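Local coordinates for carboxymuconolactone decarboxylase family protein (PDB 1VKE), which probably acts as an AhpD-like oxidoreductase with peroxiredoxin-type activity, consistent with a possible part in the antioxidative response, though its exact reaction is not established, at residues L60-V68 and I92-G103; D72-V83 and H110-L121. All blocks are in the same frame, centred on the assembly; numbering follows the deposited sequence.

Interaction 1: L60-V68 and I92-G103; sequences LMGLVASTV and IFEALDIALVVG
V64 and V68 of helix 60-68 press down on A95 and A99 of helix 92-103, a ridge of valine branches over two methyl groups small enough to admit them. V64 sends CG2 over A95, 3.8 Å from its CB. One turn on, V68 turns CG1 away from its own carbonyl carbon (chi1 -62°), which lays that methyl against A99, 3.4 Å from the A99 O. Beside them T67 lays CG2 against the same alanine, 3.6 Å from A99 CB, and its OG1 faces L96 CD2 across the contact. That hydroxyl also bonds to L63 O of its own helix at 2.7 Å, from above the carbonyl plane and from the face opposite T67 N. It is thereby satisfied inside the helix, so threonine can serve here as an apolar surface. Near the other end leucines and an isoleucine fill the wider gap: L63 crosses I92 at about a right angle, CD2 to CG2 4.0 Å, and L60 CD2 reaches I92 CG1. The axes approach to 8.7 Å at -30°, closing toward V68 and G103, whose CA atoms are 4.8 Å apart; glycine permits this, lacking a CB. Water 1 lies within hydrogen-bonding distance of both V68 O and G103 O. With no direct hydrogen bond between the helices, the pairing rests on the fit of apolar shapes in the all-helical AhpD-like fold.

Interaction 2: D72-V83 and H110-L121; sequences DDCIRYHLVRCV and HLRRAVGFLEEL
D72 meets H110 and R113 at the polar end of a two-helix packing in this AhpD-like all-helical fold, where helices 72-83 and 110-121 run roughly parallel, crossing at -36°. The tight part lies further along. L79 is a knob in a hole made by A114, F117, L118 and L121; its CD1 comes 3.3 Å from A114 O, and the small alanine lets it sink that deep. F117, with CG anti to its backbone N (chi1 -169°), swings its ring between the helices. R76 lays its aliphatic chain over one face, CG 3.9 Å from the ring centroid in a CH-pi contact, while V80 CG2 and L79 CD1 meet the edge. V83 CG2 closes this end against L118 CD1 at 3.8 Å, branched residues filling the space between the backbones.

Toward D72 the packing gives way to polar groups and water. R76 carries its guanidinium away from the phenyl ring to a salt bridge with D73, and R113 bends at chi3 to bring NE to D72 OD2 at 3.0 Å, a salt bridge whose hydrogen bonds are weak in angle. The carboxylate and guanidinium planes stand nearly perpendicular. D72 thus splits its two oxygens, OD1 to H110 and OD2 to R113. Unidentified molecules, probably from the crystallisation liquor, bond to D72 N and R113 NH2, which may mark a pocket near the C71-C74 disulfide. Water 2 joins D72 OD1 to H110 O. The same OD1 accepts a hydrogen bond from H110 ND1 at 2.6 Å, nearly straight at 162°; OD1 lies near the plane of the H110 ring, while ND1 approaches from above the D72 carboxylate plane.

Overall arrangement
The two contacts alternate along the chain: 60-68, 72-83, 92-103, then 110-121, so each pairing skips one helix and helix 72-84 lies in sequence between the partners of interaction 1. Their centres are about 11 Å apart, and they touch directly, S66 OG lying 3.3 Å from C74 CB and from H78 CD2. Side chains of L79 and L118 reach helix 89-103, tying both pairs into one bundle in the AhpD-like helical fold. Interaction 2 lies nearer the chain centre and holds C74 of the C71-C74 disulfide, whereas interaction 1 borders a neighbouring subunit; both contacts touch another, and both therefore lie beside subunit interfaces of the six-chain assembly.

Interaction 1: L60-V68 and I92-G103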
loop_
_atom_site.group_PDB
_atom_site.type_symbol
_atom_site.label_atom_id
_atom_site.label_comp_id
_atom_site.label_asym_id
_atom_site.label_seq_id
_atom_site.Cartn_x
_atom_site.Cartn_y
_atom_site.Cartn_z
ATOM N N LEU E 60 14.750 -10.701 10.758
ATOM C CA LEU E 60 13.366 -11.103 10.965
ATOM C C LEU E 60 12.421 -9.894 10.910
ATOM O O LEU E 60 11.334 -9.965 10.353
ATOM C CB LEU E 60 13.199 -11.861 12.269
ATOM C CG LEU E 60 13.748 -13.288 12.223
ATOM C CD1 LEU E 60 13.908 -13.740 13.683
ATOM C CD2 LEU E 60 12.842 -14.241 11.450
ATOM N N MET E 61 12.826 -8.755 11.448
ATOM C CA MET E 61 12.038 -7.522 11.276
ATOM C C MET E 61 11.947 -7.071 9.835
ATOM O O MET E 61 10.877 -6.654 9.390
ATOM C CB MET E 61 12.610 -6.393 12.151
ATOM C CG MET E 61 12.487 -6.674 13.626
ATOM S SD MET E 61 13.425 -5.446 14.593
ATOM C CE MET E 61 12.826 -5.939 16.196
ATOM N N GLY E 62 13.054 -7.154 9.101
ATOM C CA GLY E 62 13.040 -6.858 7.691
ATOM C C GLY E 62 12.016 -7.768 6.977
ATOM O O GLY E 62 11.285 -7.364 6.042
ATOM N N LEU E 63 11.997 -9.036 7.372
ATOM C CA LEU E 63 11.070 -10.018 6.768
ATOM C C LEU E 63 9.620 -9.624 7.036
ATOM O O LEU E 63 8.763 -9.625 6.113
ATOM C CB LEU E 63 11.349 -11.424 7.310
ATOM C CG LEU E 63 10.440 -12.543 6.817
ATOM C CD1 LEU E 63 10.533 -12.710 5.339
ATOM C CD2 LEU E 63 10.817 -13.865 7.468
ATOM N N VAL E 64 9.315 -9.291 8.285
ATOM C CA VAL E 64 7.962 -8.868 8.646
ATOM C C VAL E 64 7.561 -7.637 7.823
ATOM O O VAL E 64 6.466 -7.604 7.239
ATOM C CB VAL E 64 7.838 -8.606 10.178
ATOM C CG1 VAL E 64 6.514 -7.922 10.523
ATOM C CG2 VAL E 64 7.962 -9.944 10.895
ATOM N N ALA E 65 8.426 -6.609 7.807
ATOM C CA ALA E 65 8.095 -5.362 7.103
ATOM C C ALA E 65 7.872 -5.650 5.608
ATOM O O ALA E 65 6.898 -5.134 5.015
ATOM C CB ALA E 65 9.187 -4.339 7.275
ATOM N N SER E 66 8.744 -6.445 5.012
ATOM C CA SER E 66 8.688 -6.763 3.564
ATOM C C SER E 66 7.453 -7.579 3.229
ATOM O O SER E 66 6.937 -7.472 2.140
ATOM C CB SER E 66 9.941 -7.579 3.179
ATOM O OG SER E 66 11.134 -6.815 3.396
ATOM N N THR E 67 6.994 -8.419 4.151
ATOM C CA THR E 67 5.806 -9.225 3.926
ATOM C C THR E 67 4.511 -8.412 4.017
ATOM O O THR E 67 3.636 -8.538 3.170
ATOM C CB THR E 67 5.786 -10.420 4.914
ATOM O OG1 THR E 67 6.976 -11.194 4.739
ATOM C CG2 THR E 67 4.590 -11.347 4.631
ATOM N N VAL E 68 4.348 -7.577 5.049
ATOM C CA VAL E 68 3.127 -6.812 5.161
ATOM C C VAL E 68 3.017 -5.776 4.024
ATOM O O VAL E 68 1.898 -5.355 3.635
ATOM C CB VAL E 68 2.923 -6.079 6.530
ATOM C CG1 VAL E 68 2.857 -7.072 7.646
ATOM C CG2 VAL E 68 3.952 -5.017 6.766
ATOM N N ILE E 92 10.957 -18.278 11.791
ATOM C CA ILE E 92 10.465 -17.619 10.572
ATOM C C ILE E 92 8.937 -17.672 10.460
ATOM O O ILE E 92 8.315 -16.645 10.167
ATOM C CB ILE E 92 11.147 -18.234 9.322
ATOM C CG1 ILE E 92 12.627 -17.863 9.345
ATOM C CG2 ILE E 92 10.469 -17.763 8.041
ATOM C CD1 ILE E 92 13.487 -18.684 8.353
ATOM N N PHE E 93 8.333 -18.822 10.751
ATOM C CA PHE E 93 6.866 -18.931 10.661
ATOM C C PHE E 93 6.160 -18.088 11.715
ATOM O O PHE E 93 5.141 -17.481 11.412
ATOM C CB PHE E 93 6.375 -20.376 10.730
ATOM C CG PHE E 93 6.882 -21.283 9.632
ATOM C CD1 PHE E 93 7.133 -20.839 8.366
ATOM C CD2 PHE E 93 7.065 -22.630 9.900
ATOM C CE1 PHE E 93 7.598 -21.719 7.383
ATOM C CE2 PHE E 93 7.517 -23.510 8.913
ATOM C CZ PHE E 93 7.776 -23.038 7.652
ATOM N N GLU E 94 6.735 -17.965 12.908
ATOM C CA GLU E 94 6.125 -17.101 13.945
ATOM C C GLU E 94 6.140 -15.652 13.532
ATOM O O GLU E 94 5.177 -14.914 13.779
ATOM C CB GLU E 94 6.809 -17.275 15.302
ATOM C CG GLU E 94 6.516 -18.622 15.959
ATOM C CD GLU E 94 7.135 -18.802 17.340
ATOM O OE1 GLU E 94 7.422 -17.792 18.013
ATOM O OE2 GLU E 94 7.345 -19.983 17.739
ATOM N N ALA E 95 7.212 -15.235 12.859
ATOM C CA ALA E 95 7.265 -13.892 12.285
ATOM C C ALA E 95 6.298 -13.702 11.139
ATOM O O ALA E 95 5.620 -12.667 11.053
ATOM C CB ALA E 95 8.681 -13.593 11.830
ATOM N N LEU E 96 6.203 -14.679 10.232
ATOM C CA LEU E 96 5.326 -14.556 9.085
ATOM C C LEU E 96 3.849 -14.502 9.547
ATOM O O LEU E 96 3.019 -13.879 8.883
ATOM C CB LEU E 96 5.552 -15.697 8.077
ATOM C CG LEU E 96 6.856 -15.688 7.267
ATOM C CD1 LEU E 96 7.077 -17.016 6.521
ATOM C CD2 LEU E 96 6.869 -14.490 6.303
ATOM N N ASP E 97 3.536 -15.192 10.639
ATOM C CA ASP E 97 2.164 -15.185 11.196
ATOM C C ASP E 97 1.749 -13.784 11.647
ATOM O O ASP E 97 0.603 -13.369 11.443
ATOM C CB ASP E 97 2.047 -16.117 12.383
ATOM C CG ASP E 97 1.796 -17.551 12.007
ATOM O OD1 ASP E 97 1.373 -17.827 10.860
ATOM O OD2 ASP E 97 1.945 -18.465 12.862
ATOM N N ILE E 98 2.691 -13.030 12.221
ATOM C CA ILE E 98 2.440 -11.638 12.598
ATOM C C ILE E 98 2.144 -10.832 11.351
ATOM O O ILE E 98 1.188 -10.072 11.298
ATOM C CB ILE E 98 3.637 -11.056 13.409
ATOM C CG1 ILE E 98 3.658 -11.633 14.832
ATOM C CG2 ILE E 98 3.549 -9.573 13.473
ATOM C CD1 ILE E 98 4.965 -11.467 15.596
ATOM N N ALA E 99 2.980 -10.979 10.336
ATOM C CA ALA E 99 2.761 -10.293 9.062
ATOM C C ALA E 99 1.398 -10.623 8.430
ATOM O O ALA E 99 0.709 -9.748 7.910
ATOM C CB ALA E 99 3.870 -10.640 8.067
ATOM N N LEU E 100 1.043 -11.894 8.445
ATOM C CA LEU E 100 -0.220 -12.332 7.880
ATOM C C LEU E 100 -1.430 -11.706 8.594
ATOM O O LEU E 100 -2.382 -11.218 7.957
ATOM C CB LEU E 100 -0.326 -13.850 7.946
ATOM C CG LEU E 100 -1.628 -14.518 7.526
ATOM C CD1 LEU E 100 -1.926 -14.241 6.071
ATOM C CD2 LEU E 100 -1.544 -16.019 7.789
ATOM N N VAL E 101 -1.421 -11.765 9.924
ATOM C CA VAL E 101 -2.545 -11.236 10.682
ATOM C C VAL E 101 -2.656 -9.727 10.500
ATOM O O VAL E 101 -3.769 -9.199 10.262
ATOM C CB VAL E 101 -2.472 -11.674 12.165
ATOM C CG1 VAL E 101 -3.500 -10.966 12.977
ATOM C CG2 VAL E 101 -2.673 -13.193 12.238
ATOM N N VAL E 102 -1.521 -9.031 10.570
ATOM C CA VAL E 102 -1.488 -7.574 10.511
ATOM C C VAL E 102 -1.835 -7.060 9.111
ATOM O O VAL E 102 -2.590 -6.093 8.938
ATOM C CB VAL E 102 -0.110 -7.029 10.945
ATOM C CG1 VAL E 102 0.015 -5.516 10.672
ATOM C CG2 VAL E 102 0.167 -7.325 12.430
ATOM N N GLY E 103 -1.279 -7.737 8.110
ATOM C CA GLY E 103 -1.389 -7.313 6.728
ATOM C C GLY E 103 -2.554 -7.856 5.961
ATOM O O GLY E 103 -2.874 -7.327 4.893
HETATM O O HOH W 1 -0.776 -5.810 3.371
#

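Interaction 2: D72-V83 and H110-L121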
loop_
_atom_site.group_PDB
_atom_site.type_symbol
_atom_site.label_atom_id
_atom_site.label_comp_id
_atom_site.label_asym_id
_atom_site.label_seq_id
_atom_site.Cartn_x
_atom_site.Cartn_y
_atom_site.Cartn_z
ATOM N N ASP E 72 8.002 -9.086 -2.958
ATOM C CA ASP E 72 8.584 -10.402 -3.082
ATOM C C ASP E 72 10.093 -10.443 -3.072
ATOM O O ASP E 72 10.687 -11.313 -2.438
ATOM C CB ASP E 72 8.038 -11.099 -4.313
ATOM C CG ASP E 72 6.594 -11.534 -4.123
ATOM O OD1 ASP E 72 6.187 -11.859 -2.985
ATOM O OD2 ASP E 72 5.793 -11.514 -5.044
ATOM N N ASP E 73 10.747 -9.556 -3.816
ATOM C CA ASP E 73 12.219 -9.604 -3.842
ATOM C C ASP E 73 12.779 -9.236 -2.467
ATOM O O ASP E 73 13.839 -9.746 -2.064
ATOM C CB ASP E 73 12.779 -8.600 -4.840
ATOM C CG ASP E 73 12.856 -9.126 -6.230
ATOM O OD1 ASP E 73 12.580 -10.319 -6.471
ATOM O OD2 ASP E 73 13.157 -8.343 -7.150
ATOM N N CYS E 74 12.105 -8.353 -1.722
ATOM C CA CYS E 74 12.561 -7.971 -0.385
ATOM C C CYS E 74 12.383 -9.153 0.580
ATOM O O CYS E 74 13.245 -9.459 1.432
ATOM C CB CYS E 74 11.761 -6.809 0.195
ATOM S SG CYS E 74 11.630 -5.375 -0.901
ATOM N N ILE E 75 11.250 -9.837 0.445
ATOM C CA ILE E 75 10.986 -11.044 1.241
ATOM C C ILE E 75 12.100 -12.078 1.023
ATOM O O ILE E 75 12.675 -12.671 1.973
ATOM C CB ILE E 75 9.615 -11.677 0.858
ATOM C CG1 ILE E 75 8.491 -10.760 1.342
ATOM C CG2 ILE E 75 9.480 -13.104 1.496
ATOM C CD1 ILE E 75 7.136 -11.138 0.836
ATOM N N ARG E 76 12.400 -12.320 -0.250
ATOM C CA ARG E 76 13.473 -13.269 -0.609
ATOM C C ARG E 76 14.835 -12.909 0.010
ATOM O O ARG E 76 15.515 -13.756 0.590
ATOM C CB ARG E 76 13.615 -13.397 -2.118
ATOM C CG ARG E 76 12.528 -14.181 -2.799
ATOM C CD ARG E 76 12.658 -14.130 -4.366
ATOM N NE ARG E 76 11.415 -14.540 -5.030
ATOM C CZ ARG E 76 10.648 -13.774 -5.837
ATOM N NH1 ARG E 76 10.955 -12.506 -6.112
ATOM N NH2 ARG E 76 9.547 -14.296 -6.377
ATOM N N TYR E 77 15.206 -11.633 -0.086
ATOM C CA TYR E 77 16.450 -11.141 0.435
ATOM C C TYR E 77 16.503 -11.425 1.937
ATOM O O TYR E 77 17.456 -11.999 2.459
ATOM C CB TYR E 77 16.619 -9.599 0.211
ATOM C CG TYR E 77 17.857 -9.103 0.913
ATOM C CD1 TYR E 77 19.102 -9.195 0.326
ATOM C CD2 TYR E 77 17.770 -8.494 2.171
ATOM C CE1 TYR E 77 20.262 -8.794 1.024
ATOM C CE2 TYR E 77 18.923 -8.098 2.858
ATOM C CZ TYR E 77 20.146 -8.240 2.265
ATOM O OH TYR E 77 21.301 -7.829 2.905
ATOM N N HIS E 78 15.470 -11.013 2.672
ATOM C CA HIS E 78 15.520 -11.230 4.146
ATOM C C HIS E 78 15.433 -12.698 4.553
ATOM O O HIS E 78 15.986 -13.084 5.590
ATOM C CB HIS E 78 14.477 -10.369 4.826
ATOM C CG HIS E 78 14.807 -8.926 4.735
ATOM N ND1 HIS E 78 15.874 -8.350 5.404
ATOM C CD2 HIS E 78 14.223 -7.927 4.033
ATOM C CE1 HIS E 78 15.935 -7.071 5.085
ATOM N NE2 HIS E 78 14.923 -6.779 4.282
ATOM N N LEU E 79 14.754 -13.523 3.767
ATOM C CA LEU E 79 14.753 -14.960 4.041
ATOM C C LEU E 79 16.156 -15.495 3.923
ATOM O O LEU E 79 16.608 -16.301 4.752
ATOM C CB LEU E 79 13.843 -15.750 3.074
ATOM C CG LEU E 79 12.359 -15.783 3.432
ATOM C CD1 LEU E 79 11.525 -16.390 2.288
ATOM C CD2 LEU E 79 12.107 -16.536 4.757
ATOM N N VAL E 80 16.874 -15.122 2.865
ATOM C CA VAL E 80 18.280 -15.599 2.765
ATOM C C VAL E 80 19.065 -15.220 4.033
ATOM O O VAL E 80 19.777 -16.037 4.622
ATOM C CB VAL E 80 18.986 -15.058 1.493
ATOM C CG1 VAL E 80 20.438 -15.412 1.455
ATOM C CG2 VAL E 80 18.277 -15.573 0.265
ATOM N N ARG E 81 18.954 -13.947 4.427
ATOM C CA ARG E 81 19.745 -13.466 5.558
ATOM C C ARG E 81 19.310 -14.176 6.836
ATOM O O ARG E 81 20.158 -14.530 7.684
ATOM C CB ARG E 81 19.499 -11.971 5.730
ATOM C CG ARG E 81 20.068 -11.122 4.634
ATOM C CD ARG E 81 21.581 -11.044 4.680
ATOM N NE ARG E 81 22.008 -10.513 5.990
ATOM C CZ ARG E 81 22.734 -11.174 6.899
ATOM N NH1 ARG E 81 23.199 -12.388 6.656
ATOM N NH2 ARG E 81 23.026 -10.581 8.048
ATOM N N CYS E 82 17.996 -14.390 7.017
ATOM C CA CYS E 82 17.513 -15.114 8.224
ATOM C C CYS E 82 18.115 -16.535 8.282
ATOM O O CYS E 82 18.585 -17.007 9.323
ATOM C CB CYS E 82 16.007 -15.237 8.238
ATOM S SG CYS E 82 15.158 -13.644 8.617
ATOM N N VAL E 83 18.070 -17.217 7.166
ATOM C CA VAL E 83 18.678 -18.567 7.096
ATOM C C VAL E 83 20.180 -18.538 7.390
ATOM O O VAL E 83 20.709 -19.330 8.217
ATOM C CB VAL E 83 18.388 -19.220 5.713
ATOM C CG1 VAL E 83 19.211 -20.477 5.468
ATOM C CG2 VAL E 83 16.890 -19.520 5.603
ATOM N N HIS E 110 1.940 -13.894 -1.207
ATOM C CA HIS E 110 3.326 -13.638 -0.872
ATOM C C HIS E 110 3.857 -14.602 0.149
ATOM O O HIS E 110 5.007 -15.010 0.069
ATOM C CB HIS E 110 3.486 -12.198 -0.384
ATOM C CG HIS E 110 3.077 -11.230 -1.424
ATOM N ND1 HIS E 110 3.921 -10.816 -2.424
ATOM C CD2 HIS E 110 1.870 -10.682 -1.692
ATOM C CE1 HIS E 110 3.264 -9.995 -3.231
ATOM N NE2 HIS E 110 2.005 -9.939 -2.839
ATOM N N LEU E 111 3.024 -14.985 1.105
ATOM C CA LEU E 111 3.417 -15.989 2.115
ATOM C C LEU E 111 3.657 -17.334 1.438
ATOM O O LEU E 111 4.618 -18.053 1.759
ATOM C CB LEU E 111 2.332 -16.082 3.180
ATOM C CG LEU E 111 2.454 -17.226 4.172
ATOM C CD1 LEU E 111 3.642 -16.973 5.071
ATOM C CD2 LEU E 111 1.172 -17.360 4.969
ATOM N N ARG E 112 2.834 -17.677 0.466
ATOM C CA ARG E 112 3.030 -18.894 -0.325
ATOM C C ARG E 112 4.373 -18.888 -1.023
ATOM O O ARG E 112 5.129 -19.885 -0.977
ATOM C CB ARG E 112 1.916 -19.031 -1.359
ATOM C CG ARG E 112 2.168 -20.044 -2.467
ATOM C CD ARG E 112 1.065 -20.071 -3.530
ATOM N NE ARG E 112 1.505 -19.539 -4.827
ATOM C CZ ARG E 112 1.620 -18.244 -5.160
ATOM N NH1 ARG E 112 1.357 -17.272 -4.296
ATOM N NH2 ARG E 112 2.025 -17.931 -6.388
ATOM N N ARG E 113 4.696 -17.784 -1.668
ATOM C CA ARG E 113 5.969 -17.673 -2.346
ATOM C C ARG E 113 7.114 -17.734 -1.347
ATOM O O ARG E 113 8.160 -18.332 -1.625
ATOM C CB ARG E 113 6.016 -16.384 -3.193
ATOM C CG ARG E 113 5.140 -16.527 -4.395
ATOM C CD ARG E 113 5.431 -15.554 -5.436
ATOM N NE ARG E 113 4.813 -14.300 -5.099
ATOM C CZ ARG E 113 3.571 -13.953 -5.444
ATOM N NH1 ARG E 113 2.773 -14.770 -6.104
ATOM N NH2 ARG E 113 3.116 -12.767 -5.103
ATOM N N ALA E 114 6.933 -17.122 -0.194
ATOM C CA ALA E 114 7.958 -17.116 0.841
ATOM C C ALA E 114 8.269 -18.534 1.324
ATOM O O ALA E 114 9.438 -18.882 1.489
ATOM C CB ALA E 114 7.544 -16.241 2.012
ATOM N N VAL E 115 7.225 -19.320 1.561
ATOM C CA VAL E 115 7.400 -20.686 2.061
ATOM C C VAL E 115 8.088 -21.539 1.017
ATOM O O VAL E 115 9.007 -22.311 1.348
ATOM C CB VAL E 115 6.065 -21.281 2.549
ATOM C CG1 VAL E 115 6.213 -22.789 2.787
ATOM C CG2 VAL E 115 5.690 -20.586 3.864
ATOM N N GLY E 116 7.732 -21.343 -0.231
ATOM C CA GLY E 116 8.372 -22.032 -1.350
ATOM C C GLY E 116 9.856 -21.743 -1.479
ATOM O O GLY E 116 10.689 -22.652 -1.667
ATOM N N PHE E 117 10.199 -20.474 -1.315
ATOM C CA PHE E 117 11.564 -20.051 -1.369
ATOM C C PHE E 117 12.352 -20.584 -0.192
ATOM O O PHE E 117 13.470 -21.060 -0.361
ATOM C CB PHE E 117 11.642 -18.544 -1.408
ATOM C CG PHE E 117 12.994 -18.034 -1.731
ATOM C CD1 PHE E 117 13.590 -18.324 -2.952
ATOM C CD2 PHE E 117 13.701 -17.297 -0.815
ATOM C CE1 PHE E 117 14.870 -17.862 -3.251
ATOM C CE2 PHE E 117 14.976 -16.814 -1.114
ATOM C CZ PHE E 117 15.557 -17.093 -2.327
ATOM N N LEU E 118 11.766 -20.541 0.996
ATOM C CA LEU E 118 12.426 -21.107 2.179
ATOM C C LEU E 118 12.721 -22.596 1.951
ATOM O O LEU E 118 13.813 -23.090 2.284
ATOM C CB LEU E 118 11.563 -20.910 3.399
ATOM C CG LEU E 118 12.075 -21.471 4.725
ATOM C CD1 LEU E 118 13.408 -20.865 5.086
ATOM C CD2 LEU E 118 11.064 -21.251 5.826
ATOM N N GLU E 119 11.776 -23.300 1.342
ATOM C CA GLU E 119 11.998 -24.742 1.046
ATOM C C GLU E 119 13.179 -24.925 0.123
ATOM O O GLU E 119 13.996 -25.873 0.326
ATOM C CB GLU E 119 10.725 -25.378 0.526
ATOM C CG GLU E 119 9.795 -25.597 1.701
ATOM C CD GLU E 119 8.403 -26.073 1.332
ATOM O OE1 GLU E 119 8.122 -26.244 0.131
ATOM O OE2 GLU E 119 7.593 -26.266 2.281
ATOM N N GLU E 120 13.307 -24.055 -0.877
ATOM C CA GLU E 120 14.459 -24.098 -1.782
ATOM C C GLU E 120 15.779 -23.885 -1.030
ATOM O O GLU E 120 16.763 -24.619 -1.258
ATOM C CB GLU E 120 14.310 -23.041 -2.882
ATOM C CG GLU E 120 15.371 -23.114 -3.963
ATOM C CD GLU E 120 15.197 -22.023 -5.029
ATOM O OE1 GLU E 120 14.064 -21.449 -5.134
ATOM O OE2 GLU E 120 16.197 -21.747 -5.746
ATOM N N LEU E 121 15.801 -22.914 -0.112
ATOM C CA LEU E 121 17.000 -22.657 0.692
ATOM C C LEU E 121 17.345 -23.867 1.586
ATOM O O LEU E 121 18.504 -24.218 1.727
ATOM C CB LEU E 121 16.811 -21.423 1.581
ATOM C CG LEU E 121 16.583 -20.120 0.801
ATOM C CD1 LEU E 121 16.279 -18.981 1.749
ATOM C CD2 LEU E 121 17.768 -19.795 -0.072
HETATM O O HOH W 2 7.173 -13.826 -1.278
#